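Long-range contacts in family 88 glycosyl hydrolase (Bacteroides thetaiotaomicron, PDB 5NOA), which is probably a glycoside hydrolase that removes unsaturated uronic acid residues from the ends of oligosaccharides cut by polysaccharide lyases: residues I37-G42 / L71-Y77; P287-A293 / A320-L324; Q314-E318 / R371-L375. All coordinates share one frame. Residues are numbered along the deposited sequence.

Interaction 1. Residues I37-G42 / L71-Y77; sequences IHKVNG and LTNKPEY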
loop_
_atom_site.group_PDB
_atom_site.type_symbol
_atom_site.label_atom_id
_atom_site.label_comp_id
_atom_site.label_asym_id
_atom_site.label_seq_id
_atom_site.Cartn_x
_atom_site.Cartn_y
_atom_site.Cartn_z
ATOM N N ILE A 37 -10.858 14.603 -1.926
ATOM C CA ILE A 37 -10.662 13.426 -2.765
ATOM C C ILE A 37 -10.895 13.740 -4.247
ATOM O O ILE A 37 -10.074 13.396 -5.086
ATOM C CB ILE A 37 -11.581 12.269 -2.307
ATOM C CG1 ILE A 37 -11.071 11.712 -0.979
ATOM C CG2 ILE A 37 -11.673 11.141 -3.324
ATOM C CD1 ILE A 37 -12.078 10.882 -0.205
ATOM N N HIS A 38 -11.990 14.439 -4.556
ATOM C CA HIS A 38 -12.254 14.777 -5.939
ATOM C C HIS A 38 -11.227 15.769 -6.505
ATOM O O HIS A 38 -10.815 15.671 -7.662
ATOM C CB HIS A 38 -13.677 15.296 -6.097
ATOM C CG HIS A 38 -14.692 14.242 -5.862
ATOM N ND1 HIS A 38 -14.611 13.005 -6.475
ATOM C CD2 HIS A 38 -15.820 14.230 -5.121
ATOM C CE1 HIS A 38 -15.648 12.273 -6.088
ATOM N NE2 HIS A 38 -16.405 13.000 -5.285
ATOM N N LYS A 39 -10.776 16.713 -5.682
ATOM C CA LYS A 39 -9.767 17.674 -6.130
ATOM C C LYS A 39 -8.445 16.955 -6.474
ATOM O O LYS A 39 -7.832 17.204 -7.490
ATOM C CB LYS A 39 -9.552 18.730 -5.056
ATOM C CG LYS A 39 -8.642 19.876 -5.450
ATOM C CD LYS A 39 -8.513 20.893 -4.316
ATOM C CE LYS A 39 -7.997 20.286 -2.993
ATOM N NZ LYS A 39 -7.071 21.140 -2.178
ATOM N N VAL A 40 -8.036 16.054 -5.604
ATOM C CA VAL A 40 -6.801 15.310 -5.749
ATOM C C VAL A 40 -6.863 14.352 -6.936
ATOM O O VAL A 40 -5.941 14.278 -7.751
ATOM C CB VAL A 40 -6.491 14.563 -4.431
ATOM C CG1 VAL A 40 -5.396 13.540 -4.580
ATOM C CG2 VAL A 40 -6.121 15.586 -3.357
ATOM N N ASN A 41 -7.913 13.548 -6.978
ATOM C CA ASN A 41 -8.013 12.550 -8.020
ATOM C C ASN A 41 -8.246 13.199 -9.369
ATOM O O ASN A 41 -7.703 12.776 -10.391
ATOM C CB ASN A 41 -9.051 11.503 -7.674
ATOM C CG ASN A 41 -8.743 10.139 -8.243
ATOM O OD1 ASN A 41 -7.588 9.870 -8.541
ATOM N ND2 ASN A 41 -9.731 9.273 -8.372
ATOM N N GLY A 42 -9.036 14.269 -9.381
ATOM C CA GLY A 42 -9.227 15.047 -10.597
ATOM C C GLY A 42 -7.940 15.657 -11.111
ATOM O O GLY A 42 -7.672 15.635 -12.335
ATOM N N LEU A 71 -15.817 4.519 -2.761
ATOM C CA LEU A 71 -16.380 5.503 -1.832
ATOM C C LEU A 71 -17.412 6.403 -2.483
ATOM O O LEU A 71 -18.458 6.647 -1.886
ATOM C CB LEU A 71 -15.269 6.368 -1.237
ATOM C CG LEU A 71 -15.704 7.323 -0.143
ATOM C CD1 LEU A 71 -15.803 6.577 1.172
ATOM C CD2 LEU A 71 -14.705 8.472 0.002
ATOM N N THR A 72 -17.100 6.908 -3.670
ATOM C CA THR A 72 -17.856 8.011 -4.267
ATOM C C THR A 72 -18.718 7.627 -5.450
ATOM O O THR A 72 -19.584 8.406 -5.847
ATOM C CB THR A 72 -16.929 9.141 -4.762
ATOM O OG1 THR A 72 -16.172 8.713 -5.904
ATOM C CG2 THR A 72 -16.005 9.617 -3.686
ATOM N N ASN A 73 -18.467 6.482 -6.066
ATOM C CA ASN A 73 -19.202 6.062 -7.271
ATOM C C ASN A 73 -19.075 6.988 -8.468
ATOM O O ASN A 73 -19.864 6.905 -9.393
ATOM C CB ASN A 73 -20.665 5.743 -6.924
ATOM C CG ASN A 73 -20.765 4.546 -6.004
ATOM O OD1 ASN A 73 -21.113 4.666 -4.831
ATOM N ND2 ASN A 73 -20.427 3.382 -6.531
ATOM N N LYS A 74 -18.021 7.797 -8.523
ATOM C CA LYS A 74 -17.885 8.727 -9.640
ATOM C C LYS A 74 -17.498 7.935 -10.916
ATOM O O LYS A 74 -16.447 7.295 -10.968
ATOM C CB LYS A 74 -16.842 9.798 -9.337
ATOM C CG LYS A 74 -16.739 10.844 -10.421
ATOM C CD LYS A 74 -16.009 12.094 -9.973
ATOM C CE LYS A 74 -16.187 13.181 -11.001
ATOM N NZ LYS A 74 -15.648 14.444 -10.463
ATOM N N PRO A 75 -18.339 7.981 -11.967
ATOM C CA PRO A 75 -18.119 7.080 -13.100
ATOM C C PRO A 75 -16.784 7.256 -13.787
ATOM O O PRO A 75 -16.217 6.283 -14.259
ATOM C CB PRO A 75 -19.275 7.415 -14.073
ATOM C CG PRO A 75 -20.279 8.074 -13.276
ATOM C CD PRO A 75 -19.643 8.669 -12.070
ATOM N N GLU A 76 -16.298 8.482 -13.862
ATOM C CA GLU A 76 -15.027 8.766 -14.473
ATOM C C GLU A 76 -13.890 7.981 -13.821
ATOM O O GLU A 76 -12.908 7.635 -14.506
ATOM C CB GLU A 76 -14.727 10.267 -14.402
ATOM C CG GLU A 76 -15.622 11.110 -15.291
ATOM C CD GLU A 76 -16.919 11.607 -14.657
ATOM O OE1 GLU A 76 -17.427 11.057 -13.636
ATOM O OE2 GLU A 76 -17.460 12.581 -15.253
ATOM N N TYR A 77 -13.963 7.715 -12.524
ATOM C CA TYR A 77 -12.898 6.971 -11.876
ATOM C C TYR A 77 -12.844 5.544 -12.333
ATOM O O TYR A 77 -11.789 5.011 -12.626
ATOM C CB TYR A 77 -13.000 7.077 -10.342
ATOM C CG TYR A 77 -12.908 8.499 -9.792
ATOM C CD1 TYR A 77 -12.430 9.552 -10.537
ATOM C CD2 TYR A 77 -13.270 8.758 -8.490
ATOM C CE1 TYR A 77 -12.353 10.836 -10.023
ATOM C CE2 TYR A 77 -13.201 10.033 -7.944
ATOM C CZ TYR A 77 -12.746 11.079 -8.714
ATOM O OH TYR A 77 -12.701 12.348 -8.194
HETATM O O HOH W 1 -12.625 14.435 -9.801
#
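A helix packs here against the turn between two others: one side of helix 29-47 meets the end of helix 56-72 and the first turn of helix 75-87, in a partly buried corner about 19 Å from the centre of the chain. At its middle lies a short hydrogen bond, 2.7 Å and nearly straight, between H38 ND1 and Y77 OH. The two rings meet rim to rim, with planes 38° apart, so the link rests on polar atoms rather than on stacking. One water extends it: it gives a hydrogen to H38 O at 3.1 Å, accepts from K74 NZ at 3.1 Å and lies 2.6 Å from Y77 OH, tying lysine, tyrosine and helix backbone together.

Helical hairpins are what an (alpha/alpha)6 barrel is built from, the fold of this six-hairpin clan, and here only N73 and K74 separate helix 56-72 from helix 75-87. N73, with positive phi, breaks helix 56-72, and K74 takes the N-cap position of the next helix, so Y77 swings back towards helix 29-47. T72 OG1, bonded to A68 O, also receives a weak bond from K74 N at 3.3 Å, while T72 CG2 sits 3.6 Å from H38 CE1.

Deeper in, I37 CD1 rests on L71 CD2 at 3.6 Å. N41 points ND2 at one face of the Y77 ring, 3.5 Å from Y77 CE1, while N41 ND2 is hydrogen-bonded to N65 and N41 OD1 to Y61.

Interaction 2. Residues P287-A293 / A320-L324; sequences PETSGTA and AWKYL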
loop_
_atom_site.group_PDB
_atom_site.type_symbol
_atom_site.label_atom_id
_atom_site.label_comp_id
_atom_site.label_asym_id
_atom_site.label_seq_id
_atom_site.Cartn_x
_atom_site.Cartn_y
_atom_site.Cartn_z
ATOM N N PRO A 287 9.291 16.422 6.702
ATOM C CA PRO A 287 8.113 15.698 6.302
ATOM C C PRO A 287 8.329 14.684 5.166
ATOM O O PRO A 287 9.126 14.869 4.264
ATOM C CB PRO A 287 7.199 16.786 5.758
ATOM C CG PRO A 287 7.834 18.045 5.927
ATOM C CD PRO A 287 9.152 17.878 6.529
ATOM N N GLU A 288 7.532 13.628 5.195
ATOM C CA GLU A 288 7.404 12.750 4.037
ATOM C C GLU A 288 5.971 12.261 4.011
ATOM O O GLU A 288 5.406 11.956 5.066
ATOM C CB GLU A 288 8.420 11.623 4.066
ATOM C CG GLU A 288 8.603 10.923 2.708
ATOM C CD GLU A 288 7.523 9.940 2.311
ATOM O OE1 GLU A 288 7.137 9.128 3.173
ATOM O OE2 GLU A 288 7.124 9.931 1.090
ATOM N N THR A 289 5.395 12.164 2.815
ATOM C CA THR A 289 3.966 11.918 2.680
ATOM C C THR A 289 3.562 10.486 2.485
ATOM O O THR A 289 2.507 10.080 2.977
ATOM C CB THR A 289 3.424 12.796 1.573
ATOM O OG1 THR A 289 3.590 14.156 1.956
ATOM C CG2 THR A 289 1.965 12.539 1.215
ATOM N N SER A 290 4.288 9.731 1.669
ATOM C CA SER A 290 3.794 8.409 1.303
ATOM C C SER A 290 3.691 7.457 2.484
ATOM O O SER A 290 2.644 6.803 2.661
ATOM C CB SER A 290 4.593 7.803 0.145
ATOM O OG SER A 290 5.959 7.616 0.464
ATOM N N GLY A 291 4.740 7.368 3.292
ATOM C CA GLY A 291 4.641 6.541 4.528
ATOM C C GLY A 291 3.523 7.010 5.415
ATOM O O GLY A 291 2.642 6.249 5.779
ATOM N N THR A 292 3.534 8.299 5.719
ATOM C CA THR A 292 2.519 8.880 6.541
ATOM C C THR A 292 1.117 8.556 6.036
ATOM O O THR A 292 0.223 8.215 6.822
ATOM C CB THR A 292 2.692 10.408 6.614
ATOM O OG1 THR A 292 3.989 10.702 7.120
ATOM C CG2 THR A 292 1.656 11.117 7.478
ATOM N N ALA A 293 0.872 8.690 4.750
ATOM C CA ALA A 293 -0.461 8.417 4.183
ATOM C C ALA A 293 -0.856 6.957 4.344
ATOM O O ALA A 293 -1.963 6.639 4.712
ATOM C CB ALA A 293 -0.514 8.845 2.715
ATOM N N ALA A 320 -1.823 12.934 12.031
ATOM C CA ALA A 320 -1.387 12.575 10.679
ATOM C C ALA A 320 -2.235 13.227 9.598
ATOM O O ALA A 320 -1.705 13.758 8.619
ATOM C CB ALA A 320 -1.347 11.078 10.525
ATOM N N TRP A 321 -3.548 13.187 9.794
ATOM C CA TRP A 321 -4.439 13.824 8.816
ATOM C C TRP A 321 -4.241 15.323 8.782
ATOM O O TRP A 321 -4.336 15.949 7.735
ATOM C CB TRP A 321 -5.914 13.468 9.059
ATOM C CG TRP A 321 -6.769 14.139 8.044
ATOM C CD1 TRP A 321 -7.523 15.244 8.234
ATOM C CD2 TRP A 321 -6.839 13.825 6.657
ATOM N NE1 TRP A 321 -8.099 15.632 7.040
ATOM C CE2 TRP A 321 -7.686 14.775 6.059
ATOM C CE3 TRP A 321 -6.268 12.813 5.852
ATOM C CZ2 TRP A 321 -7.958 14.759 4.700
ATOM C CZ3 TRP A 321 -6.546 12.807 4.509
ATOM C CH2 TRP A 321 -7.393 13.771 3.954
ATOM N N LYS A 322 -3.971 15.920 9.941
ATOM C CA LYS A 322 -3.643 17.306 9.974
ATOM C C LYS A 322 -2.429 17.637 9.061
ATOM O O LYS A 322 -2.467 18.559 8.253
ATOM C CB LYS A 322 -3.436 17.712 11.409
ATOM C CG LYS A 322 -2.926 19.102 11.556
ATOM C CD LYS A 322 -2.918 19.488 13.025
ATOM C CE LYS A 322 -2.205 20.798 13.253
ATOM N NZ LYS A 322 -3.081 21.889 12.810
ATOM N N TYR A 323 -1.372 16.847 9.169
ATOM C CA TYR A 323 -0.241 17.002 8.278
ATOM C C TYR A 323 -0.660 16.818 6.818
ATOM O O TYR A 323 -0.283 17.615 5.948
ATOM C CB TYR A 323 0.876 16.004 8.663
ATOM C CG TYR A 323 1.856 15.835 7.519
ATOM C CD1 TYR A 323 2.813 16.801 7.230
ATOM C CD2 TYR A 323 1.750 14.763 6.653
ATOM C CE1 TYR A 323 3.639 16.693 6.138
ATOM C CE2 TYR A 323 2.593 14.634 5.569
ATOM C CZ TYR A 323 3.529 15.618 5.299
ATOM O OH TYR A 323 4.373 15.568 4.202
ATOM N N LEU A 324 -1.385 15.739 6.528
ATOM C CA LEU A 324 -1.718 15.465 5.119
ATOM C C LEU A 324 -2.534 16.570 4.502
ATOM O O LEU A 324 -2.316 16.922 3.371
ATOM C CB LEU A 324 -2.442 14.131 5.005
ATOM C CG LEU A 324 -1.604 12.893 5.324
ATOM C CD1 LEU A 324 -2.496 11.666 5.447
ATOM C CD2 LEU A 324 -0.529 12.677 4.277
#
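Helices 289-304 and 310-328 run roughly antiparallel where they meet: over the short segments their axes come within 10.3 Å, with 142° between their directions, and Y323 reaches across the gap to the start of the first helix. Polar contact across the interface is a single hydrogen bond, Y323 OH giving its proton to T289 OG1 at 2.8 Å. T289 passes on its own proton to G336 O, so tyrosine, threonine and a loop carbonyl form a short chain.

The other polar bonds are local and build the helix start. E288, at the N-cap, takes S290 N on OE2 at 2.9 Å and G291 N on OE1 at 3.0 Å, covering amides that have no helical carbonyl before them. S290 OG donates to the same E288 OE2 at 2.7 Å and is also bonded to R227, while T292 OG1 returns to E288 O at 2.8 Å.

Apolar contacts fill the rest. P287 CB lies 3.6 Å from Y323 CE1. T292 CG2 packs 3.7 Å from Y323 CD2, 4.2 Å from L324 CD2 and 4.3 Å from A320 CB. L324 CD2 also approaches A293 CB at 4.1 Å and T289 CG2 at 4.0 Å. Where T292 faces A320 their CA atoms are 6.8 Å apart, and both side chains are small; the two helices are neighbours in the (alpha/alpha)6 barrel. Y273 meets the Y323 ring edge-to-face.

In a nearly wholly buried contact, the hydroxyls of Y323, T289 and T292 each find a hydrogen-bonding partner, so the helix start is fixed by polar bonds and the faces by methyl groups, the proline and the tyrosine ring.

Interaction 3. Residues Q314-E318 / R371-L375; sequences QPVVE and RVRYL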
loop_
_atom_site.group_PDB
_atom_site.type_symbol
_atom_site.label_atom_id
_atom_site.label_comp_id
_atom_site.label_asym_id
_atom_site.label_seq_id
_atom_site.Cartn_x
_atom_site.Cartn_y
_atom_site.Cartn_z
ATOM N N GLN A 314 -6.797 6.962 17.647
ATOM C CA GLN A 314 -7.432 8.099 16.971
ATOM C C GLN A 314 -6.622 9.399 17.078
ATOM O O GLN A 314 -6.490 10.111 16.081
ATOM C CB GLN A 314 -8.876 8.318 17.428
ATOM C CG GLN A 314 -9.662 9.128 16.414
ATOM C CD GLN A 314 -9.779 8.479 15.051
ATOM O OE1 GLN A 314 -10.177 7.320 14.951
ATOM N NE2 GLN A 314 -9.467 9.225 13.994
ATOM N N PRO A 315 -6.007 9.705 18.238
ATOM C CA PRO A 315 -5.224 10.937 18.290
ATOM C C PRO A 315 -4.024 10.955 17.337
ATOM O O PRO A 315 -3.662 12.005 16.817
ATOM C CB PRO A 315 -4.776 11.004 19.753
ATOM C CG PRO A 315 -5.838 10.286 20.497
ATOM C CD PRO A 315 -6.192 9.149 19.591
ATOM N N VAL A 316 -3.427 9.802 17.111
ATOM C CA VAL A 316 -2.313 9.677 16.172
ATOM C C VAL A 316 -2.825 9.966 14.770
ATOM O O VAL A 316 -2.193 10.708 13.988
ATOM C CB VAL A 316 -1.718 8.271 16.294
ATOM C CG1 VAL A 316 -0.699 7.992 15.211
ATOM C CG2 VAL A 316 -1.112 8.107 17.707
ATOM N N VAL A 317 -3.944 9.326 14.410
ATOM C CA VAL A 317 -4.527 9.561 13.104
ATOM C C VAL A 317 -4.874 11.019 12.911
ATOM O O VAL A 317 -4.639 11.578 11.831
ATOM C CB VAL A 317 -5.763 8.669 12.887
ATOM C CG1 VAL A 317 -6.491 9.050 11.607
ATOM C CG2 VAL A 317 -5.385 7.187 12.893
ATOM N N GLU A 318 -5.400 11.660 13.946
ATOM C CA GLU A 318 -5.765 13.054 13.787
ATOM C C GLU A 318 -4.564 13.927 13.475
ATOM O O GLU A 318 -4.645 14.828 12.619
ATOM C CB GLU A 318 -6.492 13.611 15.009
ATOM C CG GLU A 318 -7.869 12.994 15.208
ATOM C CD GLU A 318 -8.767 13.175 14.008
ATOM O OE1 GLU A 318 -8.945 14.318 13.494
ATOM O OE2 GLU A 318 -9.269 12.165 13.510
ATOM N N ARG A 371 -10.749 8.109 6.049
ATOM C CA ARG A 371 -11.192 9.186 6.919
ATOM C C ARG A 371 -12.656 9.514 6.734
ATOM O O ARG A 371 -13.360 9.748 7.711
ATOM C CB ARG A 371 -10.362 10.444 6.691
ATOM C CG ARG A 371 -10.794 11.543 7.638
ATOM C CD ARG A 371 -9.787 12.600 7.806
ATOM N NE ARG A 371 -10.149 13.535 8.861
ATOM C CZ ARG A 371 -9.972 13.335 10.166
ATOM N NH1 ARG A 371 -9.421 12.255 10.651
ATOM N NH2 ARG A 371 -10.349 14.281 11.006
ATOM N N VAL A 372 -13.128 9.556 5.487
ATOM C CA VAL A 372 -14.558 9.779 5.253
ATOM C C VAL A 372 -15.389 8.739 5.978
ATOM O O VAL A 372 -16.394 9.075 6.622
ATOM C CB VAL A 372 -14.874 9.794 3.747
ATOM C CG1 VAL A 372 -16.381 9.790 3.497
ATOM C CG2 VAL A 372 -14.242 10.976 3.084
ATOM N N ARG A 373 -14.974 7.481 5.884
ATOM C CA ARG A 373 -15.690 6.409 6.576
ATOM C C ARG A 373 -15.748 6.613 8.095
ATOM O O ARG A 373 -16.792 6.440 8.737
ATOM C CB ARG A 373 -15.141 5.036 6.202
ATOM C CG ARG A 373 -15.249 4.757 4.693
ATOM C CD ARG A 373 -14.748 3.384 4.332
ATOM N NE ARG A 373 -14.715 3.169 2.866
ATOM C CZ ARG A 373 -13.626 3.197 2.106
ATOM N NH1 ARG A 373 -12.377 3.428 2.579
ATOM N NH2 ARG A 373 -13.783 2.959 0.803
ATOM N N TYR A 374 -14.633 7.027 8.681
ATOM C CA TYR A 374 -14.608 7.373 10.111
ATOM C C TYR A 374 -15.543 8.549 10.426
ATOM O O TYR A 374 -16.370 8.469 11.351
ATOM C CB TYR A 374 -13.168 7.712 10.529
ATOM C CG TYR A 374 -13.109 8.405 11.852
ATOM C CD1 TYR A 374 -13.466 7.737 13.010
ATOM C CD2 TYR A 374 -12.705 9.712 11.940
ATOM C CE1 TYR A 374 -13.436 8.369 14.232
ATOM C CE2 TYR A 374 -12.660 10.347 13.161
ATOM C CZ TYR A 374 -13.032 9.673 14.302
ATOM O OH TYR A 374 -13.001 10.351 15.519
ATOM N N LEU A 375 -15.427 9.645 9.683
ATOM C CA LEU A 375 -16.224 10.820 9.981
ATOM C C LEU A 375 -17.714 10.552 9.852
ATOM O O LEU A 375 -18.497 11.101 10.616
ATOM C CB LEU A 375 -15.791 11.995 9.121
ATOM C CG LEU A 375 -14.390 12.516 9.389
ATOM C CD1 LEU A 375 -14.012 13.477 8.286
ATOM C CD2 LEU A 375 -14.245 13.148 10.773
#
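A two-pronged salt bridge holds this surface contact between helix 310-328 and helix 358-377, whose short segments approach no closer than 13.1 Å, axis to axis, at 128°. Only long side chains can span such a gap. R371 NH2 donates to E318 OE1 at 2.9 Å, and R371 NH1 to E318 OE2, also at 2.9 Å and almost straight, so each carboxylate oxygen takes one guanidinium nitrogen. E318 OE2 has a second donor from its own helix, one turn earlier: Q314 NE2, at 3.0 Å. The same NE2 is also bonded to Q300 OE1, and so two acceptors share its two hydrogens. Q314 NE2 lies over one face of the Y374 ring, 3.5 Å from Y374 CE2. E318 OE2 is 3.9 Å from Y374 CE2, and V317 CG1 lies loosely at the edge of the guanidinium, 4.4 Å from R371 NH1.

Helix 289-304 lines the contact, with Q300 and N304 touching Y374 and V303 touching Q314. Elsewhere on helix 358-377, V372 packs on V33, V34 and I37 of helix 29-47 and on L71 of helix 56-72, setting this helix between the chain's beginning and helix 310-328 within the (alpha/alpha)6 barrel.

Overall arrangement
Along the chain, interaction 1 closes before either of the others opens, whereas interactions 2 and 3 alternate their segments and both use helix 310-328. Centres of interactions 2 and 3 lie about 13 Å apart, and they touch where W321 CD1 meets R371 NE at 3.2 Å. Interaction 1 is about 20 Å from each, centre to centre, yet touches interaction 3 through I37 CD1 and V372 CG2, 3.9 Å apart. Helix 358-377 thus stands between helix 29-47 and helix 310-328, bringing the first and last helices of the chain side by side. That closes the ring of helices expected of an (alpha/alpha)6 barrel.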